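Local atomic coordinates of Lmo1340 protein (Listeria monocytogenes, PDB entry 4NLM), a protein that is of unknown function but carries a YqgU-like six-bladed beta propeller domain and is probably a lipoprotein on the bacterial surface. Residues Val40-Thr44 against Lys45-Arg49; Ile118-Leu121 against Asn122-Ser125; Thr153-Pro156 against Glu157-Phe160. One frame throughout, in Å; residues are numbered along the deposited sequence.

Interaction 1: residues Val40-Thr44 against Lys45-Arg49; sequences VQIKT and KEFQR
The Lys43 carbonyl oxygen takes two backbone N-H groups from the residues that curl back over it. Phe47 N donates to Lys43 O at 3.0 Å, with 160° at the hydrogen. Glu46 N, also 3.0 Å from Lys43 O, makes only a weak bond because its hydrogen points aside (131°). Beside this backbone grip the methyl CG2 of Ile42 sits 3.7 Å from CB of Phe47, the two side chains crossing at about a right angle; the closest apolar contact is thus at the base of the phenylalanine, with Ile42 CD1 lying obliquely to the ring.

On the side of Lys43, its CB lies 4.0 Å from CB of Glu46. With CG anti to the backbone N (chi1 -178°) and the rest extended, Glu46 carries its carboxylate slantwise across the base of the lysine chain. A water bridges the two residues: it accepts from Lys43 N at 2.9 Å and donates to Glu46 OE1 at 2.8 Å. Lys43 NZ stays 5.3 Å from Glu46 OE1, too far for a salt bridge, although the opposite charges probably attract weakly. One step further out, Gln48 NE2 donates to Glu46 O, approaching from above the carbonyl plane.

Leu61 and Ile356 each touch both Ile42 and Phe47, joining the turn to strands 58-65 and 352-357. Gln48 and Arg49 both face Gln62, a classic beta bulge. The Lys43-Phe47 bond defines an alpha-turn, which here carries the chain from edge strand 40-41 into strand 47-55 of the next propeller sheet.

Interaction 2: residues Ile118-Leu121 against Asn122-Ser125; sequences IIAL and NDGS
Near-identical chi1 torsions, 64° at Asp123 and 63° at Ser125, place Asp123 CG and Ser125 OG between the backbone N and the carbonyl carbon of their own residues, which, on the curled loop backbone, turns both groups toward the methyl of Ala120. Asn122 adopts the same rotation. As a result Ala120 CB meets three oxygens at similar range: Asn122 OD1 at 3.6 Å, Asp123 OD1 at 3.7 Å and Ser125 OG at 3.7 Å.

Two of those oxygens are hydrogen-bonded. Ser125 OG donates to Asp123 OD1 at 2.7 Å on the syn side of the carboxylate, while Ser125 N reaches the same OD1 at 3.0 Å from well above the carboxylate plane. Both donors come from one face of that plane, and together they fix the rotation of the aspartate; its double acceptance would probably favour the charged form. The second bond makes this an Asx turn.

Ala120 closes the loop with its own backbone. Ala120 N gives a straight bond to Ser125 O at 2.8 Å, and Gly124 N returns one to Ala120 O, also at 2.8 Å but more bent (136° at the hydrogen). Gly124 takes the left-handed conformation at the last loop position, one glycine adopts readily. Behind the loop Ile119 CG2 lies alongside the carbonyl oxygens of Gly124 and Ser125, and its side chain reaches Phe85 of strand 81-87. Leu121 O receives Arg82 NH1 from that neighbouring sheet. The arrangement is that of a four-residue beta-hairpin loop with an Asx turn on its exit, linking strands 114-120 and 126-132 of one propeller sheet.

Interaction 3: residues Thr153-Pro156 against Glu157-Phe160; sequences TYSP and EWNF
A beta hairpin with a classic bulge joins strands 148-155 and 159-166, and the indole of Trp158 folds back across its end. The bulge is defined by Trp158 and Asn159 both facing Ser155. Ser155 O accepts from Trp158 N at 3.1 Å, the hydrogen bond of a beta turn with Pro156 and Glu157 at its corners; it also takes a weak bond from Asn159 N at 2.8 Å. In return Ser155 N donates to Asn159 O at 3.3 Å, completing the hydrogen-bonded antiparallel pair.

A chi1 of 63° sets Trp158 CG between its own backbone N and carbonyl carbon, which helps to carry the ring over Ser155. Ser155 CB then stands over one face of the six-membered ring, 3.5 Å from its centroid and only 11° off the normal, which is a CH-pi contact. At the edge, Trp158 NE1 donates to Thr153 O at 3.1 Å with a nearly straight N-H (165°). The acceptor lies in the indole plane, yet the donor stands above the carbonyl plane of Thr153. Ring face and ring N-H are thus both engaged by strand 148-155, which should restrict rotation of the indole.

Tyr154 and Phe160, a non-hydrogen-bonded pair, project to the other side of the sheet. There Tyr154 CE2 touches Phe160 CB at 3.8 Å while the two side chains slant past one another. Pro180 lies against both of them. Thr153 OG1 is held by Gln161 NE2 from the partner strand, and Leu135 packs on Trp158. The hairpin supplies the two central strands of a four-stranded sheet: strand 137-141 flanks 148-155, touching Thr153 and Tyr154, and strand 171-174 flanks 159-166.

The three contacts are local turns of one propeller, interactions 1 and 3 at the surface and 2 partly buried, in series along the chain and in three different sheets. Interaction 1 makes the passage between sheets: strand 40-41 lies beside 352-357 in the sheet near the C-terminus, whereas 47-55 opens the next, an arrangement consistent with ring closure by the two chain ends. Interactions 2 and 3 instead each turn the chain within a single sheet. None touches another: nearest atoms are about 12 Å apart for interactions 1 and 2, about 14 Å for 2 and 3 and about 17 Å for 1 and 3. Centres of 1 and 3 are 35 Å apart.

Interaction 1: residues Val40-Thr44 against Lys45-Arg49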
loop_
_atom_site.group_PDB
_atom_site.type_symbol
_atom_site.label_atom_id
_atom_site.label_comp_id
_atom_site.label_asym_id
_atom_site.label_seq_id
_atom_site.Cartn_x
_atom_site.Cartn_y
_atom_site.Cartn_z
ATOM N N VAL A 40 -18.341 -12.767 7.570
ATOM C CA VAL A 40 -18.783 -13.931 6.802
ATOM C C VAL A 40 -17.772 -15.042 7.017
ATOM O O VAL A 40 -16.601 -14.775 7.214
ATOM C CB VAL A 40 -18.894 -13.677 5.289
ATOM C CG1 VAL A 40 -20.002 -12.689 5.012
ATOM C CG2 VAL A 40 -17.561 -13.255 4.685
ATOM N N GLN A 41 -18.255 -16.285 6.968
ATOM C CA GLN A 41 -17.401 -17.454 7.084
ATOM C C GLN A 41 -16.922 -17.884 5.713
ATOM O O GLN A 41 -17.710 -17.969 4.777
ATOM C CB GLN A 41 -18.149 -18.637 7.717
ATOM C CG GLN A 41 -18.383 -18.550 9.220
ATOM C CD GLN A 41 -18.877 -19.862 9.807
ATOM O OE1 GLN A 41 -18.892 -20.893 9.130
ATOM N NE2 GLN A 41 -19.271 -19.832 11.073
ATOM N N ILE A 42 -15.624 -18.122 5.590
ATOM C CA ILE A 42 -15.067 -18.637 4.349
ATOM C C ILE A 42 -14.050 -19.691 4.777
ATOM O O ILE A 42 -13.233 -19.465 5.686
ATOM C CB ILE A 42 -14.378 -17.553 3.496
ATOM C CG1 ILE A 42 -15.346 -16.418 3.213
ATOM C CG2 ILE A 42 -13.869 -18.157 2.195
ATOM C CD1 ILE A 42 -14.742 -15.279 2.411
ATOM N N LYS A 43 -14.077 -20.822 4.079
ATOM C CA LYS A 43 -13.119 -21.901 4.302
ATOM C C LYS A 43 -11.714 -21.341 4.177
ATOM O O LYS A 43 -11.406 -20.560 3.273
ATOM C CB LYS A 43 -13.309 -23.039 3.294
ATOM C CG LYS A 43 -14.638 -23.770 3.429
ATOM C CD LYS A 43 -14.789 -24.873 2.397
ATOM C CE LYS A 43 -16.118 -25.593 2.563
ATOM N NZ LYS A 43 -16.357 -26.595 1.492
ATOM N N THR A 44 -10.849 -21.767 5.072
ATOM C CA THR A 44 -9.502 -21.246 5.137
ATOM C C THR A 44 -8.709 -21.272 3.838
ATOM O O THR A 44 -8.136 -20.258 3.442
ATOM C CB THR A 44 -8.717 -21.993 6.224
ATOM O OG1 THR A 44 -9.519 -22.053 7.400
ATOM C CG2 THR A 44 -7.405 -21.286 6.538
ATOM N N LYS A 45 -8.702 -22.410 3.156
ATOM C CA LYS A 45 -7.927 -22.555 1.927
ATOM C C LYS A 45 -8.565 -21.842 0.736
ATOM O O LYS A 45 -7.888 -21.525 -0.247
ATOM C CB LYS A 45 -7.672 -24.034 1.637
ATOM C CG LYS A 45 -6.697 -24.672 2.626
ATOM C CD LYS A 45 -5.425 -23.841 2.705
ATOM C CE LYS A 45 -4.513 -24.301 3.829
ATOM N NZ LYS A 45 -3.330 -23.405 3.958
ATOM N N GLU A 46 -9.854 -21.549 0.856
ATOM C CA GLU A 46 -10.602 -20.853 -0.189
ATOM C C GLU A 46 -10.378 -19.330 -0.109
ATOM O O GLU A 46 -10.222 -18.673 -1.109
ATOM C CB GLU A 46 -12.079 -21.165 -0.050
ATOM C CG GLU A 46 -12.934 -20.537 -1.103
ATOM C CD GLU A 46 -14.387 -20.978 -1.095
ATOM O OE1 GLU A 46 -14.772 -21.917 -0.372
ATOM O OE2 GLU A 46 -15.147 -20.350 -1.865
ATOM N N PHE A 47 -10.347 -18.785 1.101
ATOM C CA PHE A 47 -10.131 -17.352 1.307
ATOM C C PHE A 47 -8.695 -17.064 0.934
ATOM O O PHE A 47 -7.789 -17.736 1.412
ATOM C CB PHE A 47 -10.369 -17.020 2.776
ATOM C CG PHE A 47 -10.044 -15.577 3.159
ATOM C CD1 PHE A 47 -10.568 -14.489 2.454
ATOM C CD2 PHE A 47 -9.211 -15.317 4.214
ATOM C CE1 PHE A 47 -10.271 -13.213 2.820
ATOM C CE2 PHE A 47 -8.914 -14.026 4.596
ATOM C CZ PHE A 47 -9.442 -12.970 3.895
ATOM N N GLN A 48 -8.500 -16.084 0.056
ATOM C CA GLN A 48 -7.152 -15.632 -0.295
ATOM C C GLN A 48 -6.842 -14.385 0.541
ATOM O O GLN A 48 -5.934 -14.354 1.348
ATOM C CB GLN A 48 -6.989 -15.423 -1.803
ATOM C CG GLN A 48 -7.343 -16.663 -2.594
ATOM C CD GLN A 48 -6.441 -17.824 -2.223
ATOM O OE1 GLN A 48 -5.217 -17.711 -2.279
ATOM N NE2 GLN A 48 -7.037 -18.924 -1.809
ATOM N N ARG A 49 -7.590 -13.305 0.329
ATOM C CA ARG A 49 -7.436 -12.112 1.130
ATOM C C ARG A 49 -8.537 -11.114 0.836
ATOM O O ARG A 49 -9.257 -11.234 -0.151
ATOM C CB ARG A 49 -6.103 -11.419 0.843
ATOM C CG ARG A 49 -6.005 -10.869 -0.585
ATOM C CD ARG A 49 -4.736 -10.077 -0.848
ATOM N NE ARG A 49 -3.558 -10.918 -0.761
ATOM C CZ ARG A 49 -2.728 -10.993 0.281
ATOM N NH1 ARG A 49 -1.698 -11.809 0.214
ATOM N NH2 ARG A 49 -2.892 -10.242 1.372
HETATM O O HOH W 1 -16.107 -21.069 1.982
#

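Interaction 2: residues Ile118-Leu121 against Asn122-Ser125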
loop_
_atom_site.group_PDB
_atom_site.type_symbol
_atom_site.label_atom_id
_atom_site.label_comp_id
_atom_site.label_asym_id
_atom_site.label_seq_id
_atom_site.Cartn_x
_atom_site.Cartn_y
_atom_site.Cartn_z
ATOM N N ILE A 118 -6.746 -3.627 -16.671
ATOM C CA ILE A 118 -7.502 -2.699 -15.866
ATOM C C ILE A 118 -8.964 -3.132 -16.007
ATOM O O ILE A 118 -9.475 -3.247 -17.129
ATOM C CB ILE A 118 -7.351 -1.251 -16.343
ATOM C CG1 ILE A 118 -5.877 -0.860 -16.416
ATOM C CG2 ILE A 118 -8.161 -0.301 -15.458
ATOM C CD1 ILE A 118 -5.105 -0.993 -15.132
ATOM N N ILE A 119 -9.618 -3.381 -14.875
ATOM C CA ILE A 119 -10.971 -3.884 -14.848
ATOM C C ILE A 119 -11.874 -2.915 -14.131
ATOM O O ILE A 119 -11.551 -2.468 -13.027
ATOM C CB ILE A 119 -10.997 -5.216 -14.106
ATOM C CG1 ILE A 119 -10.139 -6.241 -14.875
ATOM C CG2 ILE A 119 -12.413 -5.749 -13.923
ATOM C CD1 ILE A 119 -9.690 -7.440 -14.094
ATOM N N ALA A 120 -13.012 -2.589 -14.743
ATOM C CA ALA A 120 -13.961 -1.675 -14.104
ATOM C C ALA A 120 -14.708 -2.357 -12.981
ATOM O O ALA A 120 -15.251 -3.436 -13.156
ATOM C CB ALA A 120 -14.948 -1.104 -15.121
ATOM N N LEU A 121 -14.754 -1.699 -11.830
ATOM C CA LEU A 121 -15.457 -2.271 -10.697
ATOM C C LEU A 121 -16.959 -2.366 -10.884
ATOM O O LEU A 121 -17.586 -3.289 -10.353
ATOM C CB LEU A 121 -15.153 -1.459 -9.441
ATOM C CG LEU A 121 -13.749 -1.719 -8.877
ATOM C CD1 LEU A 121 -13.320 -0.595 -7.957
ATOM C CD2 LEU A 121 -13.749 -3.067 -8.173
ATOM N N ASN A 122 -17.554 -1.446 -11.641
ATOM C CA ASN A 122 -19.012 -1.463 -11.716
ATOM C C ASN A 122 -19.597 -2.630 -12.504
ATOM O O ASN A 122 -20.675 -3.115 -12.165
ATOM C CB ASN A 122 -19.584 -0.122 -12.162
ATOM C CG ASN A 122 -19.100 0.331 -13.527
ATOM O OD1 ASN A 122 -18.365 -0.358 -14.228
ATOM N ND2 ASN A 122 -19.502 1.535 -13.900
ATOM N N ASP A 123 -18.890 -3.095 -13.532
ATOM C CA ASP A 123 -19.408 -4.206 -14.315
ATOM C C ASP A 123 -18.405 -5.312 -14.647
ATOM O O ASP A 123 -18.763 -6.245 -15.363
ATOM C CB ASP A 123 -20.080 -3.683 -15.599
ATOM C CG ASP A 123 -19.112 -2.993 -16.544
ATOM O OD1 ASP A 123 -17.891 -3.021 -16.318
ATOM O OD2 ASP A 123 -19.584 -2.438 -17.566
ATOM N N GLY A 124 -17.165 -5.211 -14.153
ATOM C CA GLY A 124 -16.157 -6.240 -14.404
ATOM C C GLY A 124 -15.603 -6.273 -15.819
ATOM O O GLY A 124 -14.937 -7.233 -16.216
ATOM N N SER A 125 -15.876 -5.237 -16.597
ATOM C CA SER A 125 -15.377 -5.158 -17.970
ATOM C C SER A 125 -13.905 -4.789 -17.993
ATOM O O SER A 125 -13.384 -4.150 -17.082
ATOM C CB SER A 125 -16.181 -4.144 -18.788
ATOM O OG SER A 125 -16.037 -2.826 -18.267
#

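Interaction 3: residues Thr153-Pro156 against Glu157-Phe160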
loop_
_atom_site.group_PDB
_atom_site.type_symbol
_atom_site.label_atom_id
_atom_site.label_comp_id
_atom_site.label_asym_id
_atom_site.label_seq_id
_atom_site.Cartn_x
_atom_site.Cartn_y
_atom_site.Cartn_z
ATOM N N THR A 153 10.035 -3.210 -13.017
ATOM C CA THR A 153 10.201 -4.618 -13.369
ATOM C C THR A 153 11.623 -5.070 -13.105
ATOM O O THR A 153 12.583 -4.339 -13.358
ATOM C CB THR A 153 9.871 -4.880 -14.848
ATOM O OG1 THR A 153 10.565 -3.941 -15.681
ATOM C CG2 THR A 153 8.397 -4.753 -15.098
ATOM N N TYR A 154 11.741 -6.280 -12.569
ATOM C CA TYR A 154 13.027 -6.851 -12.210
ATOM C C TYR A 154 13.326 -8.099 -13.032
ATOM O O TYR A 154 12.418 -8.887 -13.296
ATOM C CB TYR A 154 13.021 -7.301 -10.749
ATOM C CG TYR A 154 12.847 -6.207 -9.744
ATOM C CD1 TYR A 154 11.577 -5.788 -9.362
ATOM C CD2 TYR A 154 13.941 -5.557 -9.199
ATOM C CE1 TYR A 154 11.412 -4.790 -8.425
ATOM C CE2 TYR A 154 13.783 -4.539 -8.270
ATOM C CZ TYR A 154 12.517 -4.173 -7.879
ATOM O OH TYR A 154 12.341 -3.170 -6.956
ATOM N N SER A 155 14.563 -8.229 -13.479
ATOM C CA SER A 155 15.041 -9.439 -14.136
ATOM C C SER A 155 16.554 -9.398 -14.111
ATOM O O SER A 155 17.140 -8.324 -14.129
ATOM C CB SER A 155 14.566 -9.485 -15.581
ATOM O OG SER A 155 14.895 -10.715 -16.195
ATOM N N PRO A 156 17.214 -10.579 -14.052
ATOM C CA PRO A 156 18.679 -10.531 -14.037
ATOM C C PRO A 156 19.310 -9.916 -15.273
ATOM O O PRO A 156 20.453 -9.468 -15.216
ATOM C CB PRO A 156 19.093 -12.003 -13.934
ATOM C CG PRO A 156 17.893 -12.752 -13.490
ATOM C CD PRO A 156 16.691 -11.938 -13.850
ATOM N N GLU A 157 18.567 -9.872 -16.371
ATOM C CA GLU A 157 19.092 -9.318 -17.599
ATOM C C GLU A 157 19.278 -7.813 -17.539
ATOM O O GLU A 157 20.016 -7.244 -18.363
ATOM C CB GLU A 157 18.169 -9.611 -18.769
ATOM C CG GLU A 157 18.150 -11.050 -19.208
ATOM C CD GLU A 157 17.267 -11.908 -18.367
ATOM O OE1 GLU A 157 16.700 -11.411 -17.391
ATOM O OE2 GLU A 157 17.111 -13.075 -18.695
ATOM N N TRP A 158 18.562 -7.127 -16.647
ATOM C CA TRP A 158 18.673 -5.666 -16.562
ATOM C C TRP A 158 18.626 -5.071 -15.152
ATOM O O TRP A 158 18.667 -3.861 -15.002
ATOM C CB TRP A 158 17.570 -5.010 -17.394
ATOM C CG TRP A 158 16.176 -5.288 -16.933
ATOM C CD1 TRP A 158 15.514 -4.700 -15.876
ATOM C CD2 TRP A 158 15.235 -6.171 -17.542
ATOM N NE1 TRP A 158 14.248 -5.194 -15.794
ATOM C CE2 TRP A 158 14.047 -6.102 -16.793
ATOM C CE3 TRP A 158 15.296 -7.060 -18.627
ATOM C CZ2 TRP A 158 12.933 -6.831 -17.120
ATOM C CZ3 TRP A 158 14.199 -7.796 -18.926
ATOM C CH2 TRP A 158 13.021 -7.670 -18.203
ATOM N N ASN A 159 18.578 -5.922 -14.134
ATOM C CA ASN A 159 18.480 -5.516 -12.716
ATOM C C ASN A 159 17.071 -4.979 -12.432
ATOM O O ASN A 159 16.188 -5.752 -12.087
ATOM C CB ASN A 159 19.586 -4.526 -12.312
ATOM C CG ASN A 159 19.579 -4.231 -10.821
ATOM O OD1 ASN A 159 18.905 -4.913 -10.046
ATOM N ND2 ASN A 159 20.338 -3.219 -10.410
ATOM N N PHE A 160 16.846 -3.687 -12.651
ATOM C CA PHE A 160 15.503 -3.149 -12.547
ATOM C C PHE A 160 15.351 -2.069 -13.607
ATOM O O PHE A 160 16.324 -1.492 -14.038
ATOM C CB PHE A 160 15.195 -2.552 -11.162
ATOM C CG PHE A 160 15.904 -1.275 -10.891
ATOM C CD1 PHE A 160 17.189 -1.278 -10.372
ATOM C CD2 PHE A 160 15.291 -0.052 -11.153
ATOM C CE1 PHE A 160 17.846 -0.089 -10.116
ATOM C CE2 PHE A 160 15.959 1.126 -10.911
ATOM C CZ PHE A 160 17.231 1.111 -10.395
#